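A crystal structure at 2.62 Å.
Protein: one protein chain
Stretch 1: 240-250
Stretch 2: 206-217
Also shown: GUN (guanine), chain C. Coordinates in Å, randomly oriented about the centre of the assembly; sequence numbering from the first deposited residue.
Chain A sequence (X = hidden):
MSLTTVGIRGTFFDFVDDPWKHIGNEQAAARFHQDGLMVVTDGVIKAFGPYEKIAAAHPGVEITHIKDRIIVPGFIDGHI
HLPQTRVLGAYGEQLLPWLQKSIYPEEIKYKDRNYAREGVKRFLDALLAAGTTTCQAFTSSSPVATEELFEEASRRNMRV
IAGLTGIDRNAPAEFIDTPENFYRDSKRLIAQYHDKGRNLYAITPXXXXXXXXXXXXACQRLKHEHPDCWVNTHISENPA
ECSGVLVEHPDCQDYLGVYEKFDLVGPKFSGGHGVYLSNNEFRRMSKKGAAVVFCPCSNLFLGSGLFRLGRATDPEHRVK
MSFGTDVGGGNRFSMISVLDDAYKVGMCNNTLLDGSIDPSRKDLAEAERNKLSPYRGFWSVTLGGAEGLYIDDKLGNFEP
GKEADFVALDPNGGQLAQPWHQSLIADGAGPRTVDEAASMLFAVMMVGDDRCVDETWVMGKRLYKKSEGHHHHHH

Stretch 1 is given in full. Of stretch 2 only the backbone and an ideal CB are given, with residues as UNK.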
# COMPACT_ATOMS: atom_id res chain seq x y z
N ALA A 240 -3.67 20.35 -12.20
CA ALA A 240 -4.73 21.36 -12.20
C ALA A 240 -4.45 22.43 -11.14
O ALA A 240 -4.68 23.62 -11.36
CB ALA A 240 -6.09 20.70 -11.94
N GLU A 241 -3.94 22.00 -9.99
CA GLU A 241 -3.62 22.91 -8.89
C GLU A 241 -2.50 23.86 -9.33
O GLU A 241 -2.53 25.05 -9.05
CB GLU A 241 -3.17 22.12 -7.66
CG GLU A 241 -2.82 22.97 -6.44
CD GLU A 241 -1.60 22.46 -5.67
OE1 GLU A 241 -1.27 23.05 -4.61
OE2 GLU A 241 -0.98 21.47 -6.12
N CYS A 242 -1.50 23.32 -10.03
CA CYS A 242 -0.37 24.13 -10.49
C CYS A 242 -0.81 25.20 -11.48
O CYS A 242 -0.33 26.33 -11.44
CB CYS A 242 0.70 23.24 -11.13
SG CYS A 242 1.70 22.36 -9.92
N SER A 243 -1.71 24.82 -12.39
CA SER A 243 -2.24 25.74 -13.39
C SER A 243 -2.99 26.88 -12.69
O SER A 243 -2.71 28.07 -12.94
CB SER A 243 -3.18 25.01 -14.36
OG SER A 243 -2.49 24.03 -15.11
N GLY A 244 -3.92 26.52 -11.81
CA GLY A 244 -4.70 27.51 -11.08
C GLY A 244 -3.84 28.51 -10.32
O GLY A 244 -4.11 29.72 -10.35
N VAL A 245 -2.81 28.01 -9.65
CA VAL A 245 -1.90 28.85 -8.87
C VAL A 245 -1.26 29.96 -9.71
O VAL A 245 -1.18 31.12 -9.27
CB VAL A 245 -0.78 27.99 -8.22
CG1 VAL A 245 0.32 28.88 -7.63
CG2 VAL A 245 -1.38 27.11 -7.14
N LEU A 246 -0.79 29.61 -10.91
CA LEU A 246 -0.16 30.60 -11.78
C LEU A 246 -1.21 31.54 -12.34
O LEU A 246 -0.89 32.60 -12.88
CB LEU A 246 0.60 29.91 -12.92
CG LEU A 246 1.90 29.24 -12.47
CD1 LEU A 246 2.58 28.60 -13.68
CD2 LEU A 246 2.83 30.27 -11.80
N VAL A 247 -2.47 31.14 -12.20
CA VAL A 247 -3.57 31.99 -12.65
C VAL A 247 -3.91 32.93 -11.49
O VAL A 247 -3.99 34.15 -11.67
CB VAL A 247 -4.81 31.14 -13.05
CG1 VAL A 247 -6.00 32.05 -13.35
CG2 VAL A 247 -4.49 30.32 -14.29
N GLU A 248 -4.07 32.37 -10.29
CA GLU A 248 -4.39 33.16 -9.09
C GLU A 248 -3.21 34.09 -8.73
O GLU A 248 -3.37 35.03 -7.94
CB GLU A 248 -4.65 32.23 -7.90
CG GLU A 248 -5.74 31.19 -8.09
CD GLU A 248 -7.14 31.78 -7.95
OE1 GLU A 248 -7.33 32.61 -7.03
OE2 GLU A 248 -8.03 31.39 -8.75
N HIS A 249 -2.04 33.79 -9.28
CA HIS A 249 -0.83 34.58 -9.04
C HIS A 249 -0.13 34.77 -10.38
O HIS A 249 0.93 34.17 -10.66
CB HIS A 249 0.09 33.85 -8.05
CG HIS A 249 -0.49 33.74 -6.68
ND1 HIS A 249 -0.62 34.83 -5.84
CD2 HIS A 249 -1.02 32.69 -6.01
CE1 HIS A 249 -1.21 34.45 -4.72
NE2 HIS A 249 -1.46 33.15 -4.80
N PRO A 250 -0.71 35.64 -11.23
CA PRO A 250 -0.24 36.00 -12.57
C PRO A 250 1.15 36.61 -12.63
O PRO A 250 1.82 36.56 -13.66
CB PRO A 250 -1.32 36.96 -13.06
CG PRO A 250 -1.72 37.66 -11.81
CD PRO A 250 -1.82 36.52 -10.82
N UNK A 206 -2.21 27.60 4.03
CA UNK A 206 -2.53 26.30 3.46
C UNK A 206 -1.84 26.01 2.12
O UNK A 206 -1.06 25.06 2.02
CB UNK A 206 -4.05 26.19 3.28
N UNK A 207 -2.14 26.81 1.10
CA UNK A 207 -1.51 26.63 -0.20
C UNK A 207 -1.83 27.80 -1.12
O UNK A 207 -2.93 28.34 -1.09
CB UNK A 207 -1.96 25.31 -0.84
N UNK A 208 -0.84 28.19 -1.92
CA UNK A 208 -0.96 29.32 -2.83
C UNK A 208 -2.32 29.41 -3.50
O UNK A 208 -2.93 30.48 -3.54
CB UNK A 208 0.13 29.24 -3.90
N UNK A 209 -2.79 28.29 -4.02
CA UNK A 209 -4.08 28.30 -4.70
C UNK A 209 -5.22 28.86 -3.86
O UNK A 209 -6.18 29.41 -4.39
CB UNK A 209 -4.43 26.88 -5.14
N UNK A 210 -5.11 28.71 -2.54
CA UNK A 210 -6.14 29.22 -1.65
C UNK A 210 -5.66 30.36 -0.78
O UNK A 210 -6.20 30.58 0.31
CB UNK A 210 -6.67 28.09 -0.76
N UNK A 211 -4.66 31.10 -1.25
CA UNK A 211 -4.10 32.21 -0.50
C UNK A 211 -3.93 33.50 -1.30
O UNK A 211 -3.05 33.58 -2.18
CB UNK A 211 -2.74 31.79 0.07
N UNK A 212 -4.76 34.50 -1.01
CA UNK A 212 -4.66 35.78 -1.70
C UNK A 212 -3.32 36.41 -1.34
O UNK A 212 -2.74 36.08 -0.30
CB UNK A 212 -5.82 36.70 -1.33
N UNK A 213 -2.82 37.32 -2.18
CA UNK A 213 -1.53 37.94 -1.86
C UNK A 213 -1.54 38.68 -0.51
O UNK A 213 -0.48 38.95 0.05
CB UNK A 213 -1.14 38.91 -2.97
N UNK A 214 -2.73 39.00 0.01
CA UNK A 214 -2.79 39.66 1.32
C UNK A 214 -2.48 38.64 2.42
O UNK A 214 -1.70 38.91 3.34
CB UNK A 214 -4.16 40.30 1.55
N UNK A 215 -3.10 37.46 2.30
CA UNK A 215 -2.89 36.38 3.26
C UNK A 215 -1.41 35.99 3.30
O UNK A 215 -0.84 35.79 4.36
CB UNK A 215 -3.75 35.17 2.90
N UNK A 216 -0.79 35.90 2.13
CA UNK A 216 0.62 35.54 2.08
C UNK A 216 1.48 36.69 2.59
O UNK A 216 2.56 36.48 3.13
CB UNK A 216 1.03 35.16 0.66
N UNK A 217 0.99 37.92 2.41
CA UNK A 217 1.74 39.07 2.87
C UNK A 217 1.69 39.07 4.41
O UNK A 217 2.62 39.50 5.09
CB UNK A 217 1.18 40.37 2.28
N9 GUN C . -3.47 21.82 0.17
C8 GUN C . -4.41 22.21 -0.73
N7 GUN C . -4.91 21.18 -1.34
C5 GUN C . -4.33 20.05 -0.88
C6 GUN C . -4.47 18.65 -1.17
O6 GUN C . -5.28 18.24 -2.01
N1 GUN C . -3.66 17.76 -0.46
C2 GUN C . -2.76 18.21 0.49
N2 GUN C . -1.98 17.30 1.19
N3 GUN C . -2.62 19.50 0.76
C4 GUN C . -3.37 20.44 0.10

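At position 206 the ideal CB has nothing of stretch 1 within 5.5 Å, so the helix sets no constraint. The bound guanine lies nearby, and a long polar side chain could reach it. The residue is Arg206, whose guanidinium meets guanine N9 edge-on, near its plane.

Position 207 has an extended backbone (phi/psi -171/142) and its CB points toward stretch 1, 4.5 Å from Glu241 OE1. With guanine also close, a polar group or a flat ring would suit. Phe207 is deposited, with chi1 at 70° (p). One face of its ring meets guanine C8, which lies 3.1 Å from Phe207 CD2, while Glu241 OE1 approaches the ring edge at 3.6 Å from Phe207 CD2, where the partly positive ring hydrogens are.

At 208 the CB points toward the helix, 3.8 Å from Val245 CG1 and 4.2 Å from His249 CD2. So little room favours a small apolar residue. Ala208 fills the gap: its CB packs on Val245 CG1 at 3.8 Å. Its carbonyl also serves the contact, since His249 NE2 donates a weak hydrogen bond to Ala208 O at 3.3 Å.

Position 209 follows in the same 3-10 segment, and its CA lies nearest that of Val245. The CB points sideways, 3.7 Å from Val245 CG2 and 4.4 Å from Glu241 CG. Gly244 has no side chain here, so a large apolar or aromatic side chain could lie across the helix. Phe209, chi1 -175° (t), does so. Its ring edge meets the Gly244 backbone, with CD1 3.8 Å from Gly244 C, and CD1 is equally 3.8 Å from Glu248 CG. An ideal CB on Gly244 would sit 2.6 Å from Phe209 CE1, a clash, so this ring position depends on the glycine.

The CB direction at 210 is away from stretch 1, with nothing within 5.5 Å; phi/psi of -113/27 does not require glycine, and many residues would fit. It is Gly210.

At 211 the CB points sideways, 5.2 Å from His249 NE2, and stretch 1 leaves the choice open. The backbone carbonyl of 211 faces His249 NE2, which any residue would offer, so a small side chain is one of several that would suit. In Ala211, His249 NE2 donates a second weak hydrogen bond to Ala211 O at 3.1 Å.

Position 212 points away and directly precedes a helix, where Ser, Thr, Asp or Asn is a natural cap. Ser212 OG accepts from the backbone N of 215 and, weakly, from the backbone N of 214.

Position 213 opens that helix with phi -59, compatible with proline, and its CB points sideways, 4.8 Å from His249 CE1. Small or apolar residues would suit. Pro213 places CD 4.2 Å from His249 CE1.

Positions 214, 215 and 217 are out of reach of stretch 1, which cannot discriminate there; they hold Glu214, Leu215 and Lys217.

The CB of 216 points toward stretch 1 but across a gap, so a longer apolar chain would suit. Leu216 bridges it, CD1 lying 4.1 Å from His249 CE1.

Stretch 2 (206-217) RFAFGASPELLK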
# COMPACT_ATOMS: atom_id res chain seq x y z
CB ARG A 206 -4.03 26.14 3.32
CG ARG A 206 -4.45 24.72 3.04
CD ARG A 206 -5.75 24.44 3.72
NE ARG A 206 -6.19 23.07 3.49
CZ ARG A 206 -7.18 22.49 4.15
NH1 ARG A 206 -7.83 23.15 5.09
NH2 ARG A 206 -7.51 21.24 3.87
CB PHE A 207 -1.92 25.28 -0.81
CG PHE A 207 -3.35 25.21 -1.25
CD1 PHE A 207 -4.38 25.66 -0.43
CD2 PHE A 207 -3.67 24.68 -2.50
CE1 PHE A 207 -5.72 25.58 -0.84
CE2 PHE A 207 -5.02 24.59 -2.92
CZ PHE A 207 -6.03 25.05 -2.08
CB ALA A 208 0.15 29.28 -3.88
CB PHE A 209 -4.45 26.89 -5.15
CG PHE A 209 -5.71 26.82 -5.96
CD1 PHE A 209 -5.80 27.48 -7.18
CD2 PHE A 209 -6.80 26.08 -5.51
CE1 PHE A 209 -6.96 27.40 -7.96
CE2 PHE A 209 -7.98 26.00 -6.28
CZ PHE A 209 -8.05 26.66 -7.51
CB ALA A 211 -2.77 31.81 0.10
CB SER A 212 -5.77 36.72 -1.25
OG SER A 212 -5.38 37.43 -0.08
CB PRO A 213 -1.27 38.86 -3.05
CG PRO A 213 -2.64 39.17 -3.55
CD PRO A 213 -3.34 37.84 -3.45
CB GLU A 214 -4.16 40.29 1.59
CG GLU A 214 -4.60 41.33 0.58
CD GLU A 214 -5.42 40.72 -0.55
OE1 GLU A 214 -6.56 40.25 -0.26
OE2 GLU A 214 -4.93 40.71 -1.72
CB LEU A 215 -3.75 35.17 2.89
CG LEU A 215 -3.62 33.95 3.81
CD1 LEU A 215 -3.97 34.34 5.22
CD2 LEU A 215 -4.54 32.84 3.32
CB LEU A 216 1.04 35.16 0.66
CG LEU A 216 0.48 33.83 0.14
CD1 LEU A 216 0.85 33.65 -1.31
CD2 LEU A 216 1.03 32.69 0.98
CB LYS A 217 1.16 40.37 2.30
CG LYS A 217 2.12 41.56 2.42
CD LYS A 217 1.59 42.84 1.74
CE LYS A 217 1.82 42.85 0.20
NZ LYS A 217 0.94 41.91 -0.60
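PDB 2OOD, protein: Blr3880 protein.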